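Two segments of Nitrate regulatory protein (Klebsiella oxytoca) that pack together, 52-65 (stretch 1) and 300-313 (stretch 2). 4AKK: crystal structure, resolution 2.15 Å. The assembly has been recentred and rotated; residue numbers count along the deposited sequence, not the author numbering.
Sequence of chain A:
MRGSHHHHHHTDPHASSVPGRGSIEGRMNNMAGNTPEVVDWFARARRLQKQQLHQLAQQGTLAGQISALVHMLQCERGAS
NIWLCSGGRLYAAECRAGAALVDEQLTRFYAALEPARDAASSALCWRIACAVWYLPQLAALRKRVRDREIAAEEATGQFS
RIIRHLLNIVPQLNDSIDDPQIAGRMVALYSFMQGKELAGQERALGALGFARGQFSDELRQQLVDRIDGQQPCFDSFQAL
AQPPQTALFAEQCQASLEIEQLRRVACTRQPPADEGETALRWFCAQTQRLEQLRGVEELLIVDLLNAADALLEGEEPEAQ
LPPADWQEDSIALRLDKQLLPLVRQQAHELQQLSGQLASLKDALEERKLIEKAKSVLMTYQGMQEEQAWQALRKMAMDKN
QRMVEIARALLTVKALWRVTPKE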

# COMPACT_ATOMS: atom_id res chain seq x y z
N GLN A 52 21.37 14.81 -3.21
CA GLN A 52 21.17 13.37 -3.23
C GLN A 52 21.79 12.68 -4.44
O GLN A 52 22.04 11.48 -4.41
CB GLN A 52 19.68 13.02 -3.14
CG GLN A 52 19.14 12.97 -1.73
CD GLN A 52 20.06 12.18 -0.80
OE1 GLN A 52 20.90 12.75 -0.11
NE2 GLN A 52 19.91 10.86 -0.80
N LEU A 53 22.04 13.44 -5.51
CA LEU A 53 22.67 12.87 -6.71
C LEU A 53 23.98 12.17 -6.35
O LEU A 53 24.42 11.24 -7.05
CB LEU A 53 22.94 13.95 -7.76
CG LEU A 53 21.79 14.56 -8.57
CD1 LEU A 53 22.29 15.71 -9.44
CD2 LEU A 53 21.10 13.52 -9.43
N HIS A 54 24.59 12.60 -5.26
CA HIS A 54 25.91 12.11 -4.86
C HIS A 54 25.87 10.72 -4.21
O HIS A 54 26.90 10.06 -4.10
CB HIS A 54 26.61 13.11 -3.94
CG HIS A 54 26.95 14.40 -4.61
ND1 HIS A 54 26.29 15.58 -4.33
CD2 HIS A 54 27.87 14.69 -5.56
CE1 HIS A 54 26.80 16.55 -5.08
NE2 HIS A 54 27.75 16.04 -5.83
N GLN A 55 24.68 10.30 -3.79
CA GLN A 55 24.51 8.99 -3.19
C GLN A 55 24.13 7.92 -4.22
O GLN A 55 24.19 6.73 -3.94
CB GLN A 55 23.46 9.04 -2.08
CG GLN A 55 23.78 10.04 -0.98
CD GLN A 55 25.12 9.77 -0.31
OE1 GLN A 55 25.62 8.64 -0.31
NE2 GLN A 55 25.70 10.80 0.29
N LEU A 56 23.75 8.37 -5.41
CA LEU A 56 23.27 7.48 -6.47
C LEU A 56 24.19 6.32 -6.81
O LEU A 56 23.74 5.19 -7.02
CB LEU A 56 23.01 8.28 -7.74
CG LEU A 56 21.54 8.48 -8.08
CD1 LEU A 56 20.76 8.88 -6.84
CD2 LEU A 56 21.39 9.51 -9.19
N ALA A 57 25.49 6.59 -6.89
CA ALA A 57 26.43 5.57 -7.30
C ALA A 57 26.49 4.42 -6.29
O ALA A 57 26.50 3.25 -6.66
CB ALA A 57 27.82 6.17 -7.53
N GLN A 58 26.53 4.77 -5.01
CA GLN A 58 26.64 3.76 -3.97
C GLN A 58 25.31 3.02 -3.78
O GLN A 58 25.28 1.82 -3.52
CB GLN A 58 27.16 4.37 -2.65
CG GLN A 58 26.26 5.43 -2.01
CD GLN A 58 25.33 4.87 -0.94
OE1 GLN A 58 25.24 3.66 -0.76
NE2 GLN A 58 24.64 5.76 -0.22
N GLN A 59 24.20 3.75 -3.92
CA GLN A 59 22.89 3.12 -3.83
C GLN A 59 22.70 2.12 -4.97
O GLN A 59 22.28 0.98 -4.76
CB GLN A 59 21.79 4.18 -3.83
CG GLN A 59 21.84 5.09 -2.63
CD GLN A 59 20.99 6.34 -2.80
OE1 GLN A 59 20.68 6.73 -3.93
NE2 GLN A 59 20.60 6.95 -1.69
N GLY A 60 23.06 2.54 -6.18
CA GLY A 60 22.95 1.68 -7.34
C GLY A 60 23.86 0.46 -7.24
O GLY A 60 23.48 -0.65 -7.62
N THR A 61 25.06 0.68 -6.73
CA THR A 61 26.03 -0.40 -6.58
C THR A 61 25.55 -1.41 -5.54
O THR A 61 25.58 -2.62 -5.77
CB THR A 61 27.41 0.12 -6.15
OG1 THR A 61 27.88 1.07 -7.12
CG2 THR A 61 28.42 -1.02 -6.05
N LEU A 62 25.12 -0.91 -4.39
CA LEU A 62 24.61 -1.76 -3.33
C LEU A 62 23.46 -2.64 -3.84
O LEU A 62 23.42 -3.84 -3.58
CB LEU A 62 24.15 -0.94 -2.13
CG LEU A 62 23.60 -1.78 -0.98
CD1 LEU A 62 24.61 -2.84 -0.54
CD2 LEU A 62 23.18 -0.89 0.20
N ALA A 63 22.54 -2.04 -4.60
CA ALA A 63 21.45 -2.79 -5.19
C ALA A 63 21.96 -3.91 -6.11
O ALA A 63 21.45 -5.02 -6.10
CB ALA A 63 20.52 -1.87 -5.95
N GLY A 64 22.98 -3.60 -6.90
CA GLY A 64 23.57 -4.57 -7.79
C GLY A 64 24.27 -5.72 -7.07
O GLY A 64 24.15 -6.87 -7.48
N GLN A 65 24.99 -5.39 -6.00
CA GLN A 65 25.64 -6.41 -5.18
C GLN A 65 24.64 -7.28 -4.42
O GLN A 65 24.88 -8.46 -4.20
CB GLN A 65 26.65 -5.78 -4.21
CG GLN A 65 27.85 -5.15 -4.92
CD GLN A 65 28.51 -6.09 -5.93
OE1 GLN A 65 28.69 -7.34 -5.53
NE2 GLN A 65 28.84 -5.71 -7.05
N LEU A 300 19.04 -4.86 -16.19
CA LEU A 300 18.36 -3.83 -15.43
C LEU A 300 19.37 -3.07 -14.59
O LEU A 300 19.32 -1.85 -14.49
CB LEU A 300 17.27 -4.43 -14.54
CG LEU A 300 16.17 -5.24 -15.24
CD1 LEU A 300 15.16 -5.74 -14.20
CD2 LEU A 300 15.49 -4.39 -16.32
N ILE A 301 20.29 -3.82 -13.99
CA ILE A 301 21.34 -3.26 -13.15
C ILE A 301 22.30 -2.35 -13.94
O ILE A 301 22.61 -1.24 -13.52
CB ILE A 301 22.10 -4.39 -12.45
CG1 ILE A 301 21.22 -4.98 -11.34
CG2 ILE A 301 23.43 -3.88 -11.90
CD1 ILE A 301 21.60 -6.38 -10.93
N VAL A 302 22.74 -2.84 -15.10
CA VAL A 302 23.56 -2.03 -16.00
C VAL A 302 22.85 -0.73 -16.35
O VAL A 302 23.43 0.36 -16.23
CB VAL A 302 23.91 -2.80 -17.28
CG1 VAL A 302 24.52 -1.87 -18.34
CG2 VAL A 302 24.86 -3.94 -16.97
N ASP A 303 21.59 -0.84 -16.76
CA ASP A 303 20.80 0.34 -17.12
C ASP A 303 20.62 1.30 -15.96
O ASP A 303 20.67 2.52 -16.14
CB ASP A 303 19.43 -0.06 -17.68
CG ASP A 303 19.54 -0.72 -19.04
OD1 ASP A 303 20.52 -0.43 -19.76
OD2 ASP A 303 18.65 -1.53 -19.38
N LEU A 304 20.41 0.76 -14.76
CA LEU A 304 20.23 1.61 -13.60
C LEU A 304 21.52 2.38 -13.32
O LEU A 304 21.49 3.57 -12.98
CB LEU A 304 19.80 0.78 -12.39
CG LEU A 304 19.98 1.42 -11.00
CD1 LEU A 304 19.16 2.66 -10.83
CD2 LEU A 304 19.64 0.41 -9.89
N LEU A 305 22.66 1.71 -13.47
CA LEU A 305 23.95 2.33 -13.21
C LEU A 305 24.29 3.41 -14.25
O LEU A 305 24.80 4.47 -13.90
CB LEU A 305 25.07 1.28 -13.13
CG LEU A 305 24.88 0.32 -11.94
CD1 LEU A 305 25.99 -0.71 -11.88
CD2 LEU A 305 24.78 1.08 -10.62
N ASN A 306 24.00 3.14 -15.51
CA ASN A 306 24.19 4.13 -16.56
C ASN A 306 23.34 5.36 -16.27
O ASN A 306 23.82 6.49 -16.34
CB ASN A 306 23.82 3.56 -17.94
CG ASN A 306 24.81 2.51 -18.43
OD1 ASN A 306 25.95 2.44 -17.97
ND2 ASN A 306 24.37 1.69 -19.38
N ALA A 307 22.08 5.12 -15.92
CA ALA A 307 21.18 6.23 -15.61
C ALA A 307 21.70 7.02 -14.41
O ALA A 307 21.63 8.25 -14.39
CB ALA A 307 19.76 5.72 -15.38
N ALA A 308 22.22 6.33 -13.41
CA ALA A 308 22.80 6.99 -12.24
C ALA A 308 23.96 7.91 -12.65
O ALA A 308 24.04 9.06 -12.21
CB ALA A 308 23.26 5.97 -11.22
N ASP A 309 24.86 7.39 -13.47
CA ASP A 309 25.99 8.17 -13.97
C ASP A 309 25.53 9.40 -14.76
O ASP A 309 26.01 10.51 -14.53
CB ASP A 309 26.90 7.31 -14.85
CG ASP A 309 27.69 6.29 -14.04
OD1 ASP A 309 27.68 6.39 -12.79
OD2 ASP A 309 28.33 5.41 -14.65
N ALA A 310 24.60 9.19 -15.69
CA ALA A 310 24.14 10.26 -16.55
C ALA A 310 23.46 11.37 -15.76
O ALA A 310 23.38 12.51 -16.21
CB ALA A 310 23.22 9.73 -17.63
N LEU A 311 22.98 11.05 -14.56
CA LEU A 311 22.36 12.05 -13.71
C LEU A 311 23.41 12.85 -12.96
O LEU A 311 23.28 14.06 -12.78
CB LEU A 311 21.39 11.40 -12.74
CG LEU A 311 20.08 10.96 -13.36
CD1 LEU A 311 19.29 10.14 -12.36
CD2 LEU A 311 19.28 12.17 -13.83
N LEU A 312 24.46 12.17 -12.52
CA LEU A 312 25.59 12.83 -11.88
C LEU A 312 26.29 13.76 -12.89
O LEU A 312 26.84 14.79 -12.52
CB LEU A 312 26.58 11.80 -11.34
CG LEU A 312 27.69 12.32 -10.42
CD1 LEU A 312 27.12 13.08 -9.23
CD2 LEU A 312 28.56 11.16 -9.96
N GLU A 313 26.24 13.38 -14.16
CA GLU A 313 26.86 14.16 -15.22
C GLU A 313 25.82 14.90 -16.06
O GLU A 313 25.78 14.74 -17.29
CB GLU A 313 27.71 13.25 -16.11
CG GLU A 313 28.64 12.32 -15.34
CD GLU A 313 29.48 11.44 -16.25
OE1 GLU A 313 29.60 11.77 -17.44
OE2 GLU A 313 30.03 10.42 -15.76

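What does Leu-312, which has more of its surface covered than any other residue here, rest against? Its CA-to-CB bond points sideways, but with chi1 t and chi2 p the end of the side chain comes nearer to the first stretch. There Leu-312 CD1 lies 3.9 Å from Leu-53 O and 4.1 Å from His-54 CD2, approaching the imidazole ring obliquely. A methyl group beside a carbonyl oxygen and a ring carbon makes a van der Waals contact and nothing more directional.

How does Leu-53 answer from its own side? Its CA-to-CB bond points toward the second stretch, and the m, t rotamer extends the side chain to Leu-311. Leu-53 CD2 lies 3.9 Å from Leu-311 CB, and Leu-53 CD1 is equally far, 3.9 Å, from Leu-311 O. The residue therefore packs through its side chain against Leu-311 while its backbone oxygen meets Leu-312.

What carries the packing onward from there? Leu-56 does, with Leu-56 CD2 3.9 Å from Leu-311 CD1 and Leu-56 CB 4.2 Å from Ala-308 CB. Its chi1 of -107° lies between the usual wells. Ala-308 presents only a methyl group here, where Leu-56 CA and Ala-308 CA are 5.8 Å apart.

Why can the helices stay so close beyond this leucine cluster? The antiparallel axes, at 176°, approach to 9.4 Å, and Gly-60 and Gly-64 of the first helix stand where a CB would point toward the second. Leu-305 CD2 sits 3.6 Å from Gly-60 C; an ideal CB on Gly-60 would lie just 2.9 Å from Leu-305 CD2, a clash. One turn later, Gly-64 CA is 4.1 Å from Ile-301 CD1. No hydrogen bond crosses the contact, which buries 529 Å² summed over both sides, mostly through van der Waals contacts of aliphatic side chains with one another and with backbone.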